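Local coordinates for protein transcriptional regulator (PDB 4YV9) that binds DNA and receives a short peptide pheromone, and so probably controls transcription in the quorum sensing of streptococci, at residues 146-151 / 185-190; 158-163 / 189-194; 10-15 / 63-68; 22-25 / 29-32; 74-79 / 93-98. All coordinates share one frame; numbering follows the deposited sequence.

Contact 1. Residues 146-151 / 185-190; sequences ILLGNC and TQLSIN
Leu187 meets Gly149 and Leu148 without any ring, amide or guanidinium plane in between; no faces are stacked, and branched methyls rest on backbone and on each other. The setting is the all-helical repeat domain, of a TPR-like family, where helix 142-151 lies beside helix 179-197. It illustrates how glycine lets two helices come close: the CA atoms of Gly149 and Leu187 are 6.4 Å apart. With no side chain at Gly149, Leu187 can lean directly on the main chain. Its CB is directed at the opposite helix, and CG sits beside its own backbone N (chi1 -70°), which presents both methyls to the glycine. CD1 of Leu187 is 3.7 Å from Gly149 CA and equally near the glycine N, while CD2 lies 3.8 Å from that CA, so the fork of the leucine straddles the smooth side of the helix. All three touching residues are buried, and Met167 of helix 157-169 closes in on Leu187 and Leu148 together. Asn150, one residue on, turns to another side of the helix and donates from ND2 to the backbone of the bound peptide, so the helix that packs here on Leu187 also contributes to the peptide site. Leu148 completes the seam. Its CG is turned opposite the backbone N (chi1 173°), carrying CD2 forward to 4.2 Å from Leu187 CD1.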
# COMPACT_ATOMS: atom_id res chain seq x y z
N ILE B 146 -4.86 -1.62 -14.16
CA ILE B 146 -3.61 -1.92 -14.87
C ILE B 146 -3.84 -2.03 -16.39
O ILE B 146 -3.02 -1.58 -17.20
CB ILE B 146 -2.99 -3.22 -14.34
CG1 ILE B 146 -2.54 -3.03 -12.88
CG2 ILE B 146 -1.79 -3.67 -15.21
CD1 ILE B 146 -1.46 -2.01 -12.69
N LEU B 147 -4.97 -2.62 -16.78
CA LEU B 147 -5.32 -2.67 -18.20
C LEU B 147 -5.40 -1.26 -18.78
O LEU B 147 -4.77 -0.96 -19.79
CB LEU B 147 -6.63 -3.41 -18.40
CG LEU B 147 -6.55 -4.94 -18.32
CD1 LEU B 147 -7.96 -5.51 -18.31
CD2 LEU B 147 -5.73 -5.50 -19.50
N LEU B 148 -6.16 -0.38 -18.12
CA LEU B 148 -6.32 0.98 -18.59
C LEU B 148 -5.00 1.71 -18.66
O LEU B 148 -4.69 2.37 -19.65
CB LEU B 148 -7.29 1.77 -17.69
CG LEU B 148 -7.39 3.27 -18.00
CD1 LEU B 148 -8.11 3.46 -19.31
CD2 LEU B 148 -8.12 4.03 -16.89
N GLY B 149 -4.21 1.59 -17.59
CA GLY B 149 -2.93 2.27 -17.51
C GLY B 149 -2.03 1.88 -18.66
O GLY B 149 -1.41 2.74 -19.29
N ASN B 150 -1.97 0.59 -18.98
CA ASN B 150 -1.02 0.14 -19.98
C ASN B 150 -1.53 0.23 -21.42
O ASN B 150 -0.75 0.14 -22.36
CB ASN B 150 -0.57 -1.28 -19.65
CG ASN B 150 0.41 -1.32 -18.50
OD1 ASN B 150 1.38 -0.56 -18.48
ND2 ASN B 150 0.17 -2.18 -17.54
N CYS B 151 -2.83 0.45 -21.61
CA CYS B 151 -3.39 0.58 -22.96
C CYS B 151 -3.75 2.02 -23.33
O CYS B 151 -4.24 2.26 -24.43
CB CYS B 151 -4.63 -0.31 -23.10
SG CYS B 151 -4.24 -2.07 -23.02
N THR B 185 -4.62 7.39 -8.43
CA THR B 185 -4.10 8.75 -8.34
C THR B 185 -3.08 8.99 -9.46
O THR B 185 -3.12 10.01 -10.16
CB THR B 185 -3.47 9.02 -6.96
OG1 THR B 185 -4.46 8.77 -5.94
CG2 THR B 185 -3.00 10.46 -6.87
N GLN B 186 -2.18 8.03 -9.65
CA GLN B 186 -1.18 8.14 -10.70
C GLN B 186 -1.81 8.23 -12.09
O GLN B 186 -1.40 9.07 -12.90
CB GLN B 186 -0.21 6.95 -10.62
CG GLN B 186 0.71 7.04 -9.40
CD GLN B 186 1.42 5.72 -9.05
OE1 GLN B 186 1.06 4.65 -9.56
NE2 GLN B 186 2.40 5.80 -8.16
N LEU B 187 -2.81 7.41 -12.37
CA LEU B 187 -3.45 7.44 -13.69
C LEU B 187 -4.29 8.71 -13.90
O LEU B 187 -4.47 9.15 -15.03
CB LEU B 187 -4.32 6.20 -13.89
CG LEU B 187 -3.60 4.86 -14.07
CD1 LEU B 187 -4.57 3.85 -14.65
CD2 LEU B 187 -2.36 4.99 -14.96
N SER B 188 -4.82 9.27 -12.81
CA SER B 188 -5.57 10.52 -12.92
C SER B 188 -4.62 11.65 -13.30
O SER B 188 -4.93 12.47 -14.16
CB SER B 188 -6.29 10.86 -11.61
OG SER B 188 -7.24 9.86 -11.28
N ILE B 189 -3.46 11.68 -12.66
CA ILE B 189 -2.42 12.65 -13.01
C ILE B 189 -1.98 12.48 -14.47
O ILE B 189 -1.81 13.47 -15.18
CB ILE B 189 -1.21 12.53 -12.06
CG1 ILE B 189 -1.62 12.95 -10.64
CG2 ILE B 189 -0.04 13.39 -12.57
CD1 ILE B 189 -0.58 12.70 -9.58
N ASN B 190 -1.83 11.24 -14.91
CA ASN B 190 -1.50 10.93 -16.31
C ASN B 190 -2.53 11.52 -17.26
O ASN B 190 -2.19 12.09 -18.30
CB ASN B 190 -1.39 9.41 -16.51
CG ASN B 190 -0.88 9.03 -17.91
OD1 ASN B 190 0.26 9.32 -18.26
ND2 ASN B 190 -1.72 8.35 -18.69

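Contact 2. Residues 158-163 / 189-194; sequences NTLFLL and INCLII
Phe161 and Cys191 bring their helices together, the short segments running antiparallel at 146° with axes 10.5 Å apart and the CA atoms of these two residues separated by 6.8 Å. The side chains settle into this gap in two layers. In one, the thiol of Cys191 extends across to the opposite backbone, its SG 4.0 Å from Phe161 CA. The same SG lies near the plane of the Phe161 ring, at its edge, 4.3 Å from CD1, so the sulfur meets the rim of the ring and not its face. The ring also stacks with His203, on helix 201-215. In the second layer Leu160 and Ile194 cross at about a right angle and touch through their outermost methyls, with Leu160 CD2 3.7 Å from Ile194 CD1. Leu160 reaches there because its CG stands opposite the backbone N (chi1 179°), which throws the branch out toward the other helix. Every contact is apolar, and no hydrogen bond joins the two segments. Helices 157-169 and 179-197 follow one another in the chain, and their pairing is that of an antiparallel helical hairpin, the building element of TPR-like alpha-helical repeat domains.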
# COMPACT_ATOMS: atom_id res chain seq x y z
N ASN B 158 -10.99 11.35 -25.59
CA ASN B 158 -12.28 11.54 -24.93
C ASN B 158 -12.77 10.27 -24.25
O ASN B 158 -13.43 10.35 -23.22
CB ASN B 158 -13.33 12.05 -25.91
CG ASN B 158 -13.60 13.53 -25.74
OD1 ASN B 158 -14.23 13.95 -24.76
ND2 ASN B 158 -13.11 14.34 -26.67
N THR B 159 -12.46 9.11 -24.82
CA THR B 159 -12.84 7.85 -24.20
C THR B 159 -11.96 7.63 -22.98
O THR B 159 -12.43 7.16 -21.93
CB THR B 159 -12.72 6.66 -25.17
OG1 THR B 159 -13.64 6.83 -26.25
CG2 THR B 159 -13.02 5.34 -24.45
N LEU B 160 -10.69 7.98 -23.11
CA LEU B 160 -9.75 7.89 -21.99
C LEU B 160 -10.22 8.74 -20.83
O LEU B 160 -10.22 8.30 -19.68
CB LEU B 160 -8.35 8.32 -22.43
CG LEU B 160 -7.23 8.30 -21.38
CD1 LEU B 160 -7.06 6.91 -20.81
CD2 LEU B 160 -5.92 8.78 -21.99
N PHE B 161 -10.63 9.97 -21.12
CA PHE B 161 -11.12 10.87 -20.08
C PHE B 161 -12.36 10.31 -19.38
O PHE B 161 -12.47 10.35 -18.16
CB PHE B 161 -11.43 12.25 -20.64
CG PHE B 161 -12.08 13.17 -19.65
CD1 PHE B 161 -11.36 13.67 -18.58
CD2 PHE B 161 -13.42 13.51 -19.77
CE1 PHE B 161 -11.96 14.51 -17.65
CE2 PHE B 161 -14.02 14.35 -18.85
CZ PHE B 161 -13.29 14.85 -17.79
N LEU B 162 -13.28 9.78 -20.18
CA LEU B 162 -14.52 9.21 -19.65
C LEU B 162 -14.23 7.95 -18.83
O LEU B 162 -14.88 7.71 -17.81
CB LEU B 162 -15.50 8.90 -20.78
CG LEU B 162 -16.10 10.13 -21.46
CD1 LEU B 162 -17.11 9.73 -22.53
CD2 LEU B 162 -16.72 11.07 -20.43
N LEU B 163 -13.26 7.16 -19.28
CA LEU B 163 -12.85 5.96 -18.56
C LEU B 163 -12.20 6.33 -17.24
O LEU B 163 -12.38 5.65 -16.23
CB LEU B 163 -11.89 5.11 -19.40
CG LEU B 163 -12.53 4.25 -20.49
CD1 LEU B 163 -11.45 3.58 -21.36
CD2 LEU B 163 -13.46 3.21 -19.87
N ILE B 189 -3.46 11.68 -12.66
CA ILE B 189 -2.42 12.65 -13.01
C ILE B 189 -1.98 12.48 -14.47
O ILE B 189 -1.81 13.47 -15.18
CB ILE B 189 -1.21 12.53 -12.06
CG1 ILE B 189 -1.62 12.95 -10.64
CG2 ILE B 189 -0.04 13.39 -12.57
CD1 ILE B 189 -0.58 12.70 -9.58
N ASN B 190 -1.83 11.24 -14.91
CA ASN B 190 -1.50 10.93 -16.31
C ASN B 190 -2.53 11.52 -17.26
O ASN B 190 -2.19 12.09 -18.30
CB ASN B 190 -1.39 9.41 -16.51
CG ASN B 190 -0.88 9.03 -17.91
OD1 ASN B 190 0.26 9.32 -18.26
ND2 ASN B 190 -1.72 8.35 -18.69
N CYS B 191 -3.81 11.41 -16.91
CA CYS B 191 -4.84 11.98 -17.76
C CYS B 191 -4.79 13.50 -17.73
O CYS B 191 -4.99 14.16 -18.75
CB CYS B 191 -6.24 11.51 -17.34
SG CYS B 191 -7.49 11.81 -18.61
N LEU B 192 -4.52 14.06 -16.55
CA LEU B 192 -4.41 15.51 -16.39
C LEU B 192 -3.30 16.07 -17.29
O LEU B 192 -3.46 17.13 -17.90
CB LEU B 192 -4.13 15.87 -14.93
CG LEU B 192 -3.79 17.33 -14.62
CD1 LEU B 192 -4.87 18.29 -15.15
CD2 LEU B 192 -3.56 17.56 -13.14
N ILE B 193 -2.20 15.35 -17.38
CA ILE B 193 -1.09 15.75 -18.27
C ILE B 193 -1.56 15.88 -19.73
O ILE B 193 -1.25 16.87 -20.40
CB ILE B 193 0.08 14.74 -18.16
CG1 ILE B 193 0.88 15.03 -16.89
CG2 ILE B 193 0.99 14.81 -19.38
CD1 ILE B 193 1.77 13.87 -16.44
N ILE B 194 -2.31 14.89 -20.20
CA ILE B 194 -2.83 14.89 -21.56
C ILE B 194 -3.85 16.00 -21.77
O ILE B 194 -3.87 16.66 -22.81
CB ILE B 194 -3.46 13.53 -21.91
CG1 ILE B 194 -2.43 12.41 -21.74
CG2 ILE B 194 -4.01 13.53 -23.32
CD1 ILE B 194 -2.97 11.03 -22.04

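Contact 3. Residues 10-15 / 63-68; sequences RRLRQG and VSTHSK. With SO4 (sulfate ion), chain M.
Arg11 and Thr65 approach from opposite directions and meet through a single hydrogen bond, from Arg11 NH2 to Thr65 OG1 at 2.7 Å. The bond is nearly straight, at 168°, and the hydroxyl oxygen lies only 3° out of the guanidinium plane, so the arginine meets it edge on. Two torsions prepare this. The arginine chain bends at chi3 (63°), turning the guanidinium to the threonine, whose OG1 stands opposite its own backbone N. Beside the polar pair, Leu12 and Thr65 reach toward each other tip to tip, with Leu12 CD1 3.6 Å from Thr65 CG2; one threonine therefore offers its oxygen to the arginine and its methyl to the leucine. Gln139 of the second subunit ties in both polar groups, its OE1 taking a bond from Arg11 NH1 and its NE2 bonded to Thr65 OG1. On another side of helix 6-15, Arg13 and Gln14 hold a sulfate, probably from the crystallisation liquor: Arg13 NH2 and Gln14 NE2 each lie 2.7 Å from its O1, and Arg13 NH1 is 3.0 Å from O3. Arg13 NE also forms a salt bridge with Glu37. Helix 6-15 thus touches helix 59-66 through Arg11 and Leu12, while Arg13 packs on helix 20-23 and reaches helix 30-37 of the DNA-binding domain.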
# COMPACT_ATOMS: atom_id res chain seq x y z
N ARG B 10 -0.05 -23.58 11.27
CA ARG B 10 0.72 -24.11 12.39
C ARG B 10 1.92 -23.23 12.71
O ARG B 10 2.16 -22.90 13.86
CB ARG B 10 1.19 -25.54 12.09
CG ARG B 10 2.12 -26.14 13.12
CD ARG B 10 2.54 -27.55 12.68
NE ARG B 10 3.81 -27.97 13.26
CZ ARG B 10 4.38 -29.16 13.07
NH1 ARG B 10 3.78 -30.06 12.30
NH2 ARG B 10 5.54 -29.45 13.63
N ARG B 11 2.68 -22.88 11.67
CA ARG B 11 3.87 -22.06 11.84
C ARG B 11 3.53 -20.69 12.41
O ARG B 11 4.19 -20.20 13.32
CB ARG B 11 4.59 -21.90 10.50
CG ARG B 11 5.85 -21.04 10.58
CD ARG B 11 6.62 -21.06 9.26
NE ARG B 11 5.86 -20.47 8.16
CZ ARG B 11 5.83 -19.17 7.88
NH1 ARG B 11 6.53 -18.31 8.62
NH2 ARG B 11 5.11 -18.73 6.86
N LEU B 12 2.50 -20.07 11.87
CA LEU B 12 2.14 -18.73 12.34
C LEU B 12 1.61 -18.77 13.78
O LEU B 12 1.96 -17.93 14.61
CB LEU B 12 1.12 -18.11 11.39
CG LEU B 12 1.68 -17.77 10.01
CD1 LEU B 12 0.56 -17.48 9.04
CD2 LEU B 12 2.62 -16.58 10.09
N ARG B 13 0.79 -19.77 14.07
CA ARG B 13 0.24 -19.94 15.41
C ARG B 13 1.29 -20.23 16.48
O ARG B 13 1.32 -19.58 17.52
CB ARG B 13 -0.80 -21.07 15.42
CG ARG B 13 -1.25 -21.43 16.83
CD ARG B 13 -2.08 -22.73 16.90
NE ARG B 13 -1.36 -23.92 16.45
CZ ARG B 13 -0.52 -24.63 17.19
NH1 ARG B 13 -0.26 -24.26 18.44
NH2 ARG B 13 0.07 -25.71 16.68
N GLN B 14 2.14 -21.23 16.23
CA GLN B 14 3.27 -21.49 17.12
C GLN B 14 4.18 -20.28 17.21
O GLN B 14 4.73 -19.97 18.27
CB GLN B 14 4.05 -22.72 16.65
CG GLN B 14 3.24 -24.01 16.73
CD GLN B 14 4.00 -25.22 16.20
OE1 GLN B 14 4.84 -25.09 15.32
NE2 GLN B 14 3.71 -26.39 16.75
N GLY B 15 4.33 -19.57 16.09
CA GLY B 15 5.16 -18.39 16.05
C GLY B 15 4.67 -17.28 16.97
O GLY B 15 5.46 -16.42 17.39
N VAL B 63 -1.79 -15.55 3.10
CA VAL B 63 -1.44 -16.03 1.77
C VAL B 63 -0.01 -15.65 1.34
O VAL B 63 0.68 -16.45 0.70
CB VAL B 63 -2.44 -15.48 0.73
CG1 VAL B 63 -1.92 -15.70 -0.69
CG2 VAL B 63 -3.80 -16.15 0.90
N SER B 64 0.44 -14.46 1.70
CA SER B 64 1.77 -14.04 1.23
C SER B 64 2.88 -14.76 2.00
O SER B 64 3.97 -14.92 1.49
CB SER B 64 1.95 -12.52 1.34
OG SER B 64 2.49 -12.17 2.60
N THR B 65 2.61 -15.21 3.22
CA THR B 65 3.65 -15.93 3.94
C THR B 65 3.61 -17.43 3.61
O THR B 65 4.61 -18.14 3.77
CB THR B 65 3.54 -15.71 5.47
OG1 THR B 65 4.75 -16.16 6.11
CG2 THR B 65 2.36 -16.46 6.05
N HIS B 66 2.47 -17.89 3.09
CA HIS B 66 2.30 -19.29 2.71
C HIS B 66 3.21 -19.67 1.55
O HIS B 66 3.86 -20.71 1.58
CB HIS B 66 0.83 -19.58 2.36
CG HIS B 66 0.60 -20.92 1.73
ND1 HIS B 66 0.80 -22.10 2.42
CD2 HIS B 66 0.17 -21.26 0.50
CE1 HIS B 66 0.51 -23.12 1.62
NE2 HIS B 66 0.12 -22.64 0.45
N SER B 67 3.26 -18.81 0.53
CA SER B 67 4.14 -19.04 -0.62
C SER B 67 4.29 -17.80 -1.49
O SER B 67 3.48 -16.88 -1.43
CB SER B 67 3.61 -20.18 -1.49
OG SER B 67 2.52 -19.74 -2.28
N LYS B 68 5.34 -17.81 -2.30
CA LYS B 68 5.61 -16.73 -3.24
C LYS B 68 4.75 -16.85 -4.51
O LYS B 68 5.02 -16.18 -5.50
CB LYS B 68 7.09 -16.72 -3.64
CG LYS B 68 8.03 -16.32 -2.51
CD LYS B 68 9.26 -17.21 -2.48
CE LYS B 68 9.98 -17.11 -1.14
NZ LYS B 68 11.22 -17.94 -1.10
S SO4 M . 2.08 -26.60 19.86
O1 SO4 M . 1.68 -26.84 18.48
O2 SO4 M . 3.30 -25.79 19.90
O3 SO4 M . 1.02 -25.87 20.57
O4 SO4 M . 2.32 -27.88 20.52

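Contact 4. Residues 22-25 / 29-32; sequences SLAD and SKSQ
Ala24 reaches Lys30 through two torsions: Ala24 is already extended, with psi 144°, which brings its CB to the start of helix 30-37, and Lys30 keeps CG beside its own backbone N (chi1 -64°), which sets that CG against the alanine methyl. This is the turn of the helix-turn-helix, joining helix 20-23 to a helix that, as in related regulators, is probably the one presented to DNA. Ala24 CB lies 3.7 Å from Lys30 N and 3.8 Å from Lys30 CG, so it rests on the beginning of the helix and on the root of the lysine chain, whose amino end leads away. No hydrogen bond crosses between the segments, and the contact lies at the surface. The polar bonds lie within the segments or go to residues outside them. Asp25 binds Lys54 in a salt bridge through OD2, which also takes a bond from Asn50, while its OD1 accepts from the backbone N atoms of His27 and Leu28, which probably helps to hold the turn. The helix itself starts at Ser29 with a capping box shared with Gln32. Ser29 OG accepts from Gln32 N at 3.0 Å; in return Ser29 N donates to Gln32 OE1, also at 3.0 Å, along a nearly straight line (169°) and onto a lone pair in the carbonyl plane.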
# COMPACT_ATOMS: atom_id res chain seq x y z
N SER B 22 -6.77 -22.59 22.62
CA SER B 22 -7.28 -21.22 22.69
C SER B 22 -7.98 -20.80 21.40
O SER B 22 -8.77 -19.87 21.39
CB SER B 22 -6.15 -20.24 23.00
OG SER B 22 -5.30 -20.06 21.88
N LEU B 23 -7.70 -21.52 20.31
CA LEU B 23 -8.33 -21.25 19.03
C LEU B 23 -9.64 -22.00 18.81
O LEU B 23 -10.43 -21.63 17.94
CB LEU B 23 -7.37 -21.61 17.90
CG LEU B 23 -6.15 -20.70 17.85
CD1 LEU B 23 -5.27 -21.10 16.67
CD2 LEU B 23 -6.63 -19.30 17.72
N ALA B 24 -9.81 -23.11 19.54
CA ALA B 24 -11.00 -23.93 19.40
C ALA B 24 -12.25 -23.22 19.89
O ALA B 24 -12.20 -22.48 20.87
CB ALA B 24 -10.83 -25.28 20.17
N ASP B 25 -13.37 -23.45 19.22
CA ASP B 25 -14.67 -22.96 19.68
C ASP B 25 -15.76 -23.86 19.12
O ASP B 25 -15.48 -24.98 18.69
CB ASP B 25 -14.89 -21.49 19.27
CG ASP B 25 -14.78 -21.26 17.77
OD1 ASP B 25 -14.94 -22.21 16.98
OD2 ASP B 25 -14.55 -20.09 17.38
N SER B 29 -13.14 -27.81 16.49
CA SER B 29 -12.57 -28.44 17.68
C SER B 29 -11.05 -28.40 17.65
O SER B 29 -10.45 -28.09 16.62
CB SER B 29 -13.05 -29.89 17.77
OG SER B 29 -12.60 -30.61 16.63
N LYS B 30 -10.42 -28.71 18.78
CA LYS B 30 -8.96 -28.85 18.84
C LYS B 30 -8.48 -29.87 17.80
O LYS B 30 -7.52 -29.63 17.06
CB LYS B 30 -8.51 -29.30 20.24
CG LYS B 30 -8.81 -28.29 21.35
CD LYS B 30 -7.92 -28.51 22.56
CE LYS B 30 -8.17 -29.85 23.22
NZ LYS B 30 -7.34 -30.01 24.44
N SER B 31 -9.20 -30.98 17.76
CA SER B 31 -8.94 -32.10 16.86
C SER B 31 -9.01 -31.67 15.40
O SER B 31 -8.17 -32.03 14.58
CB SER B 31 -9.93 -33.23 17.15
OG SER B 31 -9.74 -34.33 16.28
N GLN B 32 -10.01 -30.86 15.07
CA GLN B 32 -10.19 -30.43 13.69
C GLN B 32 -9.09 -29.48 13.27
O GLN B 32 -8.65 -29.49 12.11
CB GLN B 32 -11.56 -29.79 13.51
CG GLN B 32 -12.68 -30.85 13.47
CD GLN B 32 -14.05 -30.23 13.44
OE1 GLN B 32 -14.31 -29.24 14.10
NE2 GLN B 32 -14.95 -30.83 12.66

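Contact 5. Residues 74-79 / 93-98; sequences FTLLSR and LKLLED
Leu95 packs against Leu76 and Arg79, and its two methyls divide the contact into an inner and an outer half. The helices involved, 72-85 and 89-98, follow each other in the chain as a helical hairpin. Segments 74-79 and 93-98 run almost antiparallel (163°), and their axes come no nearer than 12.1 Å, so long side chains must bridge the gap. On the inner side, Leu95 is buried and points its CB at the opposite helix, where Val80 and Tyr83 also receive it. Its CD2 comes to 4.4 Å from Leu76 CD1, a light touch between methyls. The closer approach is made by the other branch: Leu95 CD1 lies under the flat of the Arg79 guanidinium, 3.2 Å from its plane and shifted toward the rim, with NH1 of Arg79 at 3.3 Å. The arginine arrives there through a bend at chi3 (71°), which lays its plane over the leucine. Toward solvent the fit slackens. Asp98, an exposed residue, stands near the guanidinium plane at its edge, but Asp98 OD2 is 4.2 Å from Arg79 NH1, beyond a salt bridge. The other end of the guanidinium, NH2, has a weak hydrogen bond to Tyr83 OH. Chemically, then, Arg79 works mostly as a flat lid on a leucine: its face supplies the apolar packing, while its charge probably feels Asp98 only as a weak attraction at a distance.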
# COMPACT_ATOMS: atom_id res chain seq x y z
N PHE B 74 -0.81 -11.34 -12.09
CA PHE B 74 0.43 -10.84 -11.51
C PHE B 74 1.63 -11.57 -12.12
O PHE B 74 2.72 -11.01 -12.25
CB PHE B 74 0.41 -10.98 -9.99
CG PHE B 74 1.42 -10.11 -9.29
CD1 PHE B 74 1.16 -8.76 -9.07
CD2 PHE B 74 2.64 -10.62 -8.89
CE1 PHE B 74 2.09 -7.95 -8.43
CE2 PHE B 74 3.58 -9.83 -8.26
CZ PHE B 74 3.30 -8.49 -8.03
N THR B 75 1.42 -12.84 -12.48
CA THR B 75 2.45 -13.63 -13.14
C THR B 75 2.71 -13.05 -14.53
O THR B 75 3.86 -12.90 -14.96
CB THR B 75 2.04 -15.12 -13.25
OG1 THR B 75 1.87 -15.67 -11.93
CG2 THR B 75 3.11 -15.92 -13.98
N LEU B 76 1.63 -12.71 -15.22
CA LEU B 76 1.74 -12.05 -16.52
C LEU B 76 2.54 -10.76 -16.40
O LEU B 76 3.50 -10.54 -17.15
CB LEU B 76 0.36 -11.77 -17.10
CG LEU B 76 0.33 -10.99 -18.42
CD1 LEU B 76 1.16 -11.69 -19.49
CD2 LEU B 76 -1.10 -10.83 -18.87
N LEU B 77 2.14 -9.92 -15.46
CA LEU B 77 2.81 -8.64 -15.24
C LEU B 77 4.30 -8.78 -14.93
O LEU B 77 5.10 -7.98 -15.39
CB LEU B 77 2.14 -7.87 -14.12
CG LEU B 77 0.72 -7.42 -14.44
CD1 LEU B 77 0.12 -6.62 -13.29
CD2 LEU B 77 0.77 -6.60 -15.68
N SER B 78 4.64 -9.79 -14.13
CA SER B 78 6.02 -10.00 -13.73
C SER B 78 6.90 -10.38 -14.92
O SER B 78 8.00 -9.86 -15.06
CB SER B 78 6.09 -11.07 -12.64
OG SER B 78 5.48 -12.27 -13.08
N ARG B 79 6.41 -11.28 -15.77
CA ARG B 79 7.10 -11.64 -17.00
C ARG B 79 7.32 -10.42 -17.90
O ARG B 79 8.45 -10.11 -18.28
CB ARG B 79 6.32 -12.72 -17.77
CG ARG B 79 6.20 -14.07 -17.05
CD ARG B 79 5.59 -15.14 -17.96
NE ARG B 79 6.52 -15.54 -19.02
CZ ARG B 79 6.23 -16.36 -20.03
NH1 ARG B 79 5.01 -16.89 -20.12
NH2 ARG B 79 7.15 -16.65 -20.94
N LEU B 93 7.32 -11.25 -27.84
CA LEU B 93 6.62 -11.69 -29.05
C LEU B 93 5.92 -13.04 -28.90
O LEU B 93 4.79 -13.20 -29.36
CB LEU B 93 7.60 -11.74 -30.22
CG LEU B 93 7.84 -10.36 -30.84
CD1 LEU B 93 8.86 -10.39 -31.99
CD2 LEU B 93 6.51 -9.80 -31.29
N LYS B 94 6.55 -14.02 -28.28
CA LYS B 94 5.85 -15.29 -28.08
C LYS B 94 5.16 -15.37 -26.72
O LYS B 94 4.33 -16.25 -26.50
CB LYS B 94 6.80 -16.46 -28.29
CG LYS B 94 6.71 -16.97 -29.73
CD LYS B 94 7.82 -16.40 -30.59
CE LYS B 94 8.28 -17.46 -31.58
NZ LYS B 94 9.43 -17.00 -32.39
N LEU B 95 5.48 -14.43 -25.84
CA LEU B 95 4.64 -14.22 -24.67
C LEU B 95 3.25 -13.86 -25.19
O LEU B 95 2.24 -14.32 -24.68
CB LEU B 95 5.18 -13.11 -23.76
CG LEU B 95 4.37 -12.81 -22.49
CD1 LEU B 95 4.33 -14.03 -21.60
CD2 LEU B 95 4.95 -11.63 -21.74
N LEU B 96 3.25 -13.05 -26.24
CA LEU B 96 2.04 -12.64 -26.93
C LEU B 96 1.34 -13.82 -27.64
O LEU B 96 0.11 -13.85 -27.71
CB LEU B 96 2.39 -11.54 -27.94
CG LEU B 96 1.25 -10.94 -28.75
CD1 LEU B 96 0.19 -10.34 -27.83
CD2 LEU B 96 1.79 -9.89 -29.72
N GLU B 97 2.09 -14.77 -28.18
CA GLU B 97 1.44 -15.94 -28.77
C GLU B 97 0.88 -16.83 -27.66
O GLU B 97 -0.18 -17.43 -27.81
CB GLU B 97 2.39 -16.75 -29.67
CG GLU B 97 1.69 -17.94 -30.35
CD GLU B 97 2.56 -18.73 -31.32
OE1 GLU B 97 3.76 -18.40 -31.50
OE2 GLU B 97 2.04 -19.71 -31.90
N ASP B 98 1.60 -16.88 -26.55
CA ASP B 98 1.17 -17.66 -25.39
C ASP B 98 -0.17 -17.19 -24.83
O ASP B 98 -0.91 -17.97 -24.23
CB ASP B 98 2.24 -17.60 -24.29
CG ASP B 98 3.31 -18.66 -24.47
OD1 ASP B 98 3.00 -19.70 -25.07
OD2 ASP B 98 4.45 -18.44 -24.01

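Overall arrangement
Contacts 1 and 2 are the buried pair: both use helix 179-197, overlap at Ile189 and Asn190, and touch each other through Leu148, which packs on Leu160 and Leu163. Their chemistry is purely apolar. Contact 5, partly buried, joins the same repeat region through Leu77 against Ile146, yet already mixes leucine packing with charge. Contacts 3 and 4 belong to the DNA-binding end, contact 4 nested within the chain loop that contact 3 closes, and they meet where Arg13 packs on Leu23. Contact 3 adds a hydrogen bond at a subunit boundary; contact 4, at the surface, packs through an alanine methyl, its polar bonds lying within the segments or going to residues outside them.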